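PDB 4RU0: putative branched-chain amino acid ABC transporter, periplasmic branched-chain amino acid-binding protein from Pseudomonas protegens Pf-5, which probably binds branched-chain amino acids or related small solutes in the periplasm and delivers them to the membrane permease of an ABC transporter. Local coordinates for residues 119-124 with 145-150; 128-133 with 360-365; 430-433 with 437-440. One frame throughout, in Å; residues are numbered along the deposited sequence.

In the fold
Following the chain from the N terminus, contact 1 opens first, on helix 114-126, and contact 2 opens on the neighbouring strand 131-132 before contact 1 has closed. Contact 1 then ends after 20 intervening residues, at 145-150, whereas contact 2 waits another two hundred residues for helix 355-363, so the two cross. They also touch: 145-150 leads into strand 150-151, and backbone bonds pair it with 128-133. Contact 3 follows in series, closing a span of just three residues at the end of helix 418-435. It packs against 145-150 of contact 1 but does not touch contact 2, the nearest atoms being about 10 Å apart.

Contact 1 of 3, residues 119-124 with 145-150; sequences ALSERA and TVFPYN
Phe-147 reaches the helix 119-124 with the rim of its ring: CE2 lies 4.3 Å from OG of Ser-121, the hydroxyl sitting near the ring plane and not above a face. This is a light touch, and the ring also touches Glu-140 and Ala-141 and meets the ring of Phe-432. From Phe-147 the chain folds into a type I beta turn that ends at Asn-150, closed by a weak bond from Asn-150 N to Phe-147 O at 3.3 Å. Inside the turn, Tyr-149 aims its CB at the helix, where it stops 4.1 Å from the carbonyl O of Ala-124. Its ring does not follow, because CG stands beside the backbone N (chi1 -69°) and leads the aromatic group off to a cation-pi contact with Arg-359. The setting is that of an alpha/beta lobe of a periplasmic binding protein: helix 114-126 packs on the parallel pair of strands 131-132 and 150-151, and the turn delivers the chain to the second of them. Asn-150 opens that strand and makes the one hydrogen bond between the segments. Its ND2 donates to OG of Ser-121 over 3.2 Å with an N-H...O angle of 148°, and the oxygen lies in the plane of the amide. The serine meets it half-way, its OG swung anti to its own nitrogen (chi1 178°) and off the helix flank. With a leucine in place of Asn-150, the buried hydroxyl of Ser-121 would probably lose this donor and face an apolar branch instead. The main-chain O of Asn-150 accepts a hydrogen bond from ND1 of His-391.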
# COMPACT_ATOMS: atom_id res chain seq x y z
N ALA A 119 -4.18 -11.19 -11.84
CA ALA A 119 -4.69 -11.75 -13.09
C ALA A 119 -4.44 -10.83 -14.28
O ALA A 119 -4.31 -11.30 -15.42
CB ALA A 119 -6.18 -12.04 -12.96
N LEU A 120 -4.36 -9.53 -14.03
CA LEU A 120 -4.27 -8.54 -15.10
C LEU A 120 -2.85 -8.27 -15.58
O LEU A 120 -2.65 -7.64 -16.61
CB LEU A 120 -4.89 -7.22 -14.65
CG LEU A 120 -6.40 -7.10 -14.59
CD1 LEU A 120 -6.77 -5.75 -13.99
CD2 LEU A 120 -7.00 -7.26 -15.97
N SER A 121 -1.87 -8.73 -14.81
CA SER A 121 -0.47 -8.38 -15.03
C SER A 121 0.03 -8.63 -16.46
O SER A 121 0.66 -7.76 -17.06
CB SER A 121 0.41 -9.15 -14.05
OG SER A 121 1.79 -8.87 -14.27
N GLU A 122 -0.26 -9.81 -17.00
CA GLU A 122 0.29 -10.18 -18.29
C GLU A 122 -0.38 -9.42 -19.42
O GLU A 122 0.29 -8.97 -20.35
CB GLU A 122 0.17 -11.69 -18.50
CG GLU A 122 0.93 -12.49 -17.44
CD GLU A 122 0.86 -14.00 -17.66
OE1 GLU A 122 -0.18 -14.61 -17.31
OE2 GLU A 122 1.85 -14.58 -18.15
N ARG A 123 -1.69 -9.24 -19.34
CA ARG A 123 -2.38 -8.56 -20.44
C ARG A 123 -2.22 -7.05 -20.33
O ARG A 123 -2.39 -6.33 -21.31
CB ARG A 123 -3.85 -8.98 -20.50
CG ARG A 123 -4.79 -8.31 -19.53
CD ARG A 123 -6.24 -8.67 -19.88
NE ARG A 123 -6.59 -10.06 -19.58
CZ ARG A 123 -7.79 -10.59 -19.79
NH1 ARG A 123 -8.77 -9.86 -20.30
NH2 ARG A 123 -8.02 -11.86 -19.48
N ALA A 124 -1.86 -6.57 -19.14
CA ALA A 124 -1.54 -5.16 -18.97
C ALA A 124 -0.24 -4.81 -19.69
O ALA A 124 -0.11 -3.71 -20.24
CB ALA A 124 -1.42 -4.81 -17.49
N THR A 145 12.65 -4.05 -15.16
CA THR A 145 13.26 -4.57 -16.38
C THR A 145 12.55 -5.85 -16.79
O THR A 145 12.59 -6.25 -17.96
CB THR A 145 14.78 -4.86 -16.23
OG1 THR A 145 14.98 -5.95 -15.32
CG2 THR A 145 15.52 -3.63 -15.75
N VAL A 146 11.89 -6.48 -15.83
CA VAL A 146 11.13 -7.70 -16.09
C VAL A 146 9.64 -7.39 -16.09
O VAL A 146 8.85 -8.05 -16.76
CB VAL A 146 11.47 -8.80 -15.07
CG1 VAL A 146 10.57 -10.01 -15.23
CG2 VAL A 146 12.93 -9.20 -15.21
N PHE A 147 9.26 -6.35 -15.35
CA PHE A 147 7.86 -5.94 -15.25
C PHE A 147 7.63 -4.49 -15.69
O PHE A 147 7.35 -3.63 -14.86
CB PHE A 147 7.36 -6.13 -13.82
CG PHE A 147 7.24 -7.56 -13.41
CD1 PHE A 147 8.33 -8.23 -12.88
CD2 PHE A 147 6.04 -8.24 -13.55
CE1 PHE A 147 8.22 -9.56 -12.51
CE2 PHE A 147 5.92 -9.56 -13.17
CZ PHE A 147 7.01 -10.22 -12.65
N PRO A 148 7.71 -4.23 -17.00
CA PRO A 148 7.61 -2.88 -17.56
C PRO A 148 6.35 -2.13 -17.13
O PRO A 148 6.43 -0.93 -16.88
CB PRO A 148 7.59 -3.12 -19.07
CG PRO A 148 8.17 -4.47 -19.26
CD PRO A 148 7.79 -5.26 -18.06
N TYR A 149 5.22 -2.82 -17.04
CA TYR A 149 3.95 -2.15 -16.77
C TYR A 149 3.27 -2.59 -15.47
O TYR A 149 2.06 -2.47 -15.32
CB TYR A 149 3.01 -2.34 -17.96
CG TYR A 149 3.50 -1.58 -19.17
CD1 TYR A 149 4.34 -2.18 -20.11
CD2 TYR A 149 3.17 -0.24 -19.35
CE1 TYR A 149 4.81 -1.48 -21.20
CE2 TYR A 149 3.63 0.47 -20.44
CZ TYR A 149 4.45 -0.15 -21.36
OH TYR A 149 4.92 0.56 -22.44
N ASN A 150 4.07 -3.08 -14.53
CA ASN A 150 3.57 -3.45 -13.21
C ASN A 150 4.32 -2.68 -12.12
O ASN A 150 5.55 -2.78 -12.02
CB ASN A 150 3.70 -4.96 -12.99
CG ASN A 150 2.81 -5.46 -11.87
OD1 ASN A 150 2.72 -4.85 -10.81
ND2 ASN A 150 2.15 -6.59 -12.11

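Contact 2 of 3, residues 128-133 with 360-365; sequences KIPLIT and WGLEHL
This is a small, wholly apolar contact in the interior of a lobe, where one leucine of helix 355-363 is set against a short strand and the proline leading into it. Leu-362 does all the work on the helix side. Its two methyl branches divide the task: CD1 rests 3.6 Å from CB of Pro-130, while CD2 lies 4.0 Å from CD1 of Ile-132. The isoleucine offers the tip of its longer branch, with CG1 beside the backbone N (chi1 -64°) and CD1 extended beyond it, and the two side chains cross obliquely. No hydrogen bond joins the segments; the contact is van der Waals packing. The strand supplies the general lesson, for residues alternate along it: Pro-130 and Ile-132 face helix 355-363, and Leu-131 between them turns the other way, onto Leu-120 and Ala-124 of helix 114-126. Helices thus pack on both sides of the strand, the layered alpha/beta/alpha build of the type I periplasmic binding proteins. Leu-362 is further enclosed by Phe-151, Val-108 and Ala-340. Its carbonyl O accepts the N-H of Leu-365, with Leu-365 N 3.2 Å from Leu-362 O. Nearby, His-364 ND1 donates to the carbonyl O of Trp-360 at 2.8 Å with an N-H...O angle of 149°; the same nitrogen sits above the centre of the indole of Trp-360. Next door to the leucine, Glu-363 holds OE2 to both Arg-441 and His-391.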
# COMPACT_ATOMS: atom_id res chain seq x y z
N LYS A 128 0.19 -2.27 -22.93
CA LYS A 128 1.02 -1.14 -22.50
C LYS A 128 0.26 -0.20 -21.56
O LYS A 128 0.21 1.02 -21.78
CB LYS A 128 1.57 -0.40 -23.73
CG LYS A 128 2.51 -1.27 -24.56
CD LYS A 128 3.02 -0.55 -25.80
CE LYS A 128 4.02 -1.42 -26.55
NZ LYS A 128 4.50 -0.76 -27.79
N ILE A 129 -0.33 -0.78 -20.52
CA ILE A 129 -1.01 -0.01 -19.49
C ILE A 129 -0.43 -0.31 -18.12
O ILE A 129 -0.48 -1.44 -17.64
CB ILE A 129 -2.52 -0.30 -19.49
CG1 ILE A 129 -3.13 0.09 -20.83
CG2 ILE A 129 -3.19 0.46 -18.35
CD1 ILE A 129 -4.63 0.10 -20.84
N PRO A 130 0.14 0.71 -17.47
CA PRO A 130 0.78 0.53 -16.16
C PRO A 130 -0.23 0.15 -15.09
O PRO A 130 -1.23 0.84 -14.91
CB PRO A 130 1.39 1.91 -15.87
CG PRO A 130 1.31 2.68 -17.15
CD PRO A 130 0.16 2.12 -17.90
N LEU A 131 0.03 -0.95 -14.40
CA LEU A 131 -0.78 -1.32 -13.25
C LEU A 131 -0.12 -0.78 -12.00
O LEU A 131 1.05 -1.04 -11.75
CB LEU A 131 -0.94 -2.84 -13.14
CG LEU A 131 -1.76 -3.56 -14.21
CD1 LEU A 131 -1.96 -5.03 -13.82
CD2 LEU A 131 -3.10 -2.87 -14.48
N ILE A 132 -0.87 -0.00 -11.23
CA ILE A 132 -0.40 0.46 -9.94
C ILE A 132 -1.08 -0.33 -8.83
O ILE A 132 -2.30 -0.34 -8.73
CB ILE A 132 -0.66 1.96 -9.74
CG1 ILE A 132 0.13 2.79 -10.75
CG2 ILE A 132 -0.30 2.37 -8.33
CD1 ILE A 132 -0.22 4.27 -10.74
N THR A 133 -0.27 -0.98 -8.01
CA THR A 133 -0.73 -1.59 -6.76
C THR A 133 0.04 -1.01 -5.59
O THR A 133 1.16 -1.37 -5.34
CB THR A 133 -0.60 -3.12 -6.78
OG1 THR A 133 0.76 -3.50 -6.95
CG2 THR A 133 -1.39 -3.72 -7.88
N TRP A 360 6.34 6.06 -18.43
CA TRP A 360 7.54 6.90 -18.39
C TRP A 360 7.50 7.84 -17.20
O TRP A 360 8.52 8.08 -16.55
CB TRP A 360 7.68 7.71 -19.69
CG TRP A 360 9.00 8.43 -19.79
CD1 TRP A 360 10.13 7.99 -20.41
CD2 TRP A 360 9.33 9.70 -19.22
NE1 TRP A 360 11.14 8.91 -20.27
CE2 TRP A 360 10.67 9.97 -19.54
CE3 TRP A 360 8.61 10.65 -18.47
CZ2 TRP A 360 11.32 11.14 -19.15
CZ3 TRP A 360 9.26 11.81 -18.07
CH2 TRP A 360 10.60 12.05 -18.41
N GLY A 361 6.32 8.37 -16.91
CA GLY A 361 6.13 9.28 -15.79
C GLY A 361 6.41 8.58 -14.48
O GLY A 361 7.16 9.08 -13.64
N LEU A 362 5.80 7.41 -14.30
CA LEU A 362 6.02 6.59 -13.12
C LEU A 362 7.49 6.32 -12.89
O LEU A 362 7.99 6.49 -11.78
CB LEU A 362 5.25 5.27 -13.23
CG LEU A 362 3.75 5.35 -12.96
CD1 LEU A 362 3.05 4.14 -13.52
CD2 LEU A 362 3.49 5.48 -11.47
N GLU A 363 8.20 5.92 -13.94
CA GLU A 363 9.61 5.55 -13.82
C GLU A 363 10.51 6.77 -13.58
O GLU A 363 11.69 6.62 -13.26
CB GLU A 363 10.08 4.78 -15.06
CG GLU A 363 9.38 3.43 -15.23
CD GLU A 363 10.06 2.52 -16.23
OE1 GLU A 363 10.59 3.02 -17.24
OE2 GLU A 363 10.04 1.28 -16.02
N HIS A 364 9.96 7.96 -13.72
CA HIS A 364 10.73 9.17 -13.48
C HIS A 364 10.18 9.98 -12.31
O HIS A 364 10.52 11.14 -12.14
CB HIS A 364 10.79 10.03 -14.74
CG HIS A 364 11.70 9.48 -15.80
ND1 HIS A 364 11.33 8.44 -16.63
CD2 HIS A 364 12.97 9.79 -16.14
CE1 HIS A 364 12.32 8.15 -17.44
NE2 HIS A 364 13.33 8.96 -17.16
N LEU A 365 9.34 9.34 -11.50
CA LEU A 365 8.82 9.99 -10.31
C LEU A 365 9.96 10.39 -9.39
O LEU A 365 10.85 9.59 -9.10
CB LEU A 365 7.86 9.07 -9.57
CG LEU A 365 6.37 9.27 -9.83
CD1 LEU A 365 5.55 8.36 -8.93
CD2 LEU A 365 6.00 10.73 -9.61

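Contact 3 of 3, residues 430-433 with 437-440; sequences AAFA and RLVP
The ring of Phe-432 is met from within this contact by one methyl group: CD1 of Leu-438 comes at a slant, 3.8 Å from CE2. Beyond the two segments, Phe-147 meets the same ring with planes about 35° apart, and Val-146 and Arg-138 add to its surroundings. Phe-432 is directed there by a CG anti to the backbone N (chi1 -175°), which carries the ring along the helix flank to where the returning chain passes. One residue on, Ala-433 makes the one hydrogen bond between the segments. Its carbonyl O accepts the N-H of Leu-438 at 2.8 Å, in the carbonyl plane, with an N-H...O angle of 161°. Arg-437 N comes within 3.0 Å of that same oxygen but at too poor an angle to bond. This is a Schellman motif ending helix 418-435, with Arg-437 at the positive-phi position that reverses the chain. The apolar pair that commonly accompanies such a cap is present too: CB of Ala-433 lies 4.4 Å from CB of Leu-438. CG of Pro-440 in turn lies 4.4 Å from CB of Ala-433. The one bond here runs from main chain to main chain and the side chains add apolar packing only, consistent with a helix end set chiefly by backbone geometry.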
# COMPACT_ATOMS: atom_id res chain seq x y z
N ALA A 430 14.19 -12.70 -12.04
CA ALA A 430 14.92 -13.39 -13.10
C ALA A 430 14.32 -14.77 -13.34
O ALA A 430 14.19 -15.21 -14.48
CB ALA A 430 16.39 -13.50 -12.76
N ALA A 431 13.96 -15.44 -12.25
CA ALA A 431 13.28 -16.73 -12.34
C ALA A 431 11.98 -16.57 -13.14
O ALA A 431 11.67 -17.40 -14.00
CB ALA A 431 12.98 -17.28 -10.95
N PHE A 432 11.25 -15.50 -12.86
CA PHE A 432 10.02 -15.18 -13.58
C PHE A 432 10.29 -14.92 -15.05
O PHE A 432 9.58 -15.43 -15.92
CB PHE A 432 9.34 -13.96 -12.95
CG PHE A 432 8.00 -13.64 -13.55
CD1 PHE A 432 6.84 -14.18 -13.01
CD2 PHE A 432 7.89 -12.80 -14.65
CE1 PHE A 432 5.60 -13.89 -13.56
CE2 PHE A 432 6.65 -12.50 -15.21
CZ PHE A 432 5.51 -13.05 -14.66
N ALA A 433 11.32 -14.12 -15.34
CA ALA A 433 11.67 -13.80 -16.73
C ALA A 433 12.06 -15.06 -17.49
O ALA A 433 11.79 -15.19 -18.68
CB ALA A 433 12.79 -12.79 -16.77
N ARG A 437 9.69 -16.66 -20.23
CA ARG A 437 10.53 -16.41 -21.40
C ARG A 437 10.41 -14.96 -21.87
O ARG A 437 10.05 -14.68 -23.01
CB ARG A 437 10.18 -17.39 -22.52
CG ARG A 437 10.77 -18.78 -22.27
CD ARG A 437 10.24 -19.82 -23.24
NE ARG A 437 8.95 -20.35 -22.83
CZ ARG A 437 8.02 -20.78 -23.67
NH1 ARG A 437 8.23 -20.73 -24.98
NH2 ARG A 437 6.86 -21.25 -23.20
N LEU A 438 10.73 -14.04 -20.96
CA LEU A 438 10.75 -12.62 -21.26
C LEU A 438 12.17 -12.11 -21.43
O LEU A 438 13.08 -12.54 -20.72
CB LEU A 438 10.06 -11.83 -20.15
CG LEU A 438 8.56 -12.04 -19.98
CD1 LEU A 438 8.11 -11.51 -18.63
CD2 LEU A 438 7.82 -11.34 -21.11
N VAL A 439 12.37 -11.18 -22.36
CA VAL A 439 13.65 -10.51 -22.50
C VAL A 439 13.66 -9.25 -21.65
O VAL A 439 12.92 -8.31 -21.92
CB VAL A 439 13.95 -10.14 -23.95
CG1 VAL A 439 15.30 -9.45 -24.04
CG2 VAL A 439 13.91 -11.37 -24.84
N PRO A 440 14.50 -9.23 -20.61
CA PRO A 440 14.55 -8.07 -19.71
C PRO A 440 15.01 -6.80 -20.42
O PRO A 440 15.91 -6.86 -21.26
CB PRO A 440 15.56 -8.50 -18.64
CG PRO A 440 15.58 -9.99 -18.70
CD PRO A 440 15.38 -10.31 -20.16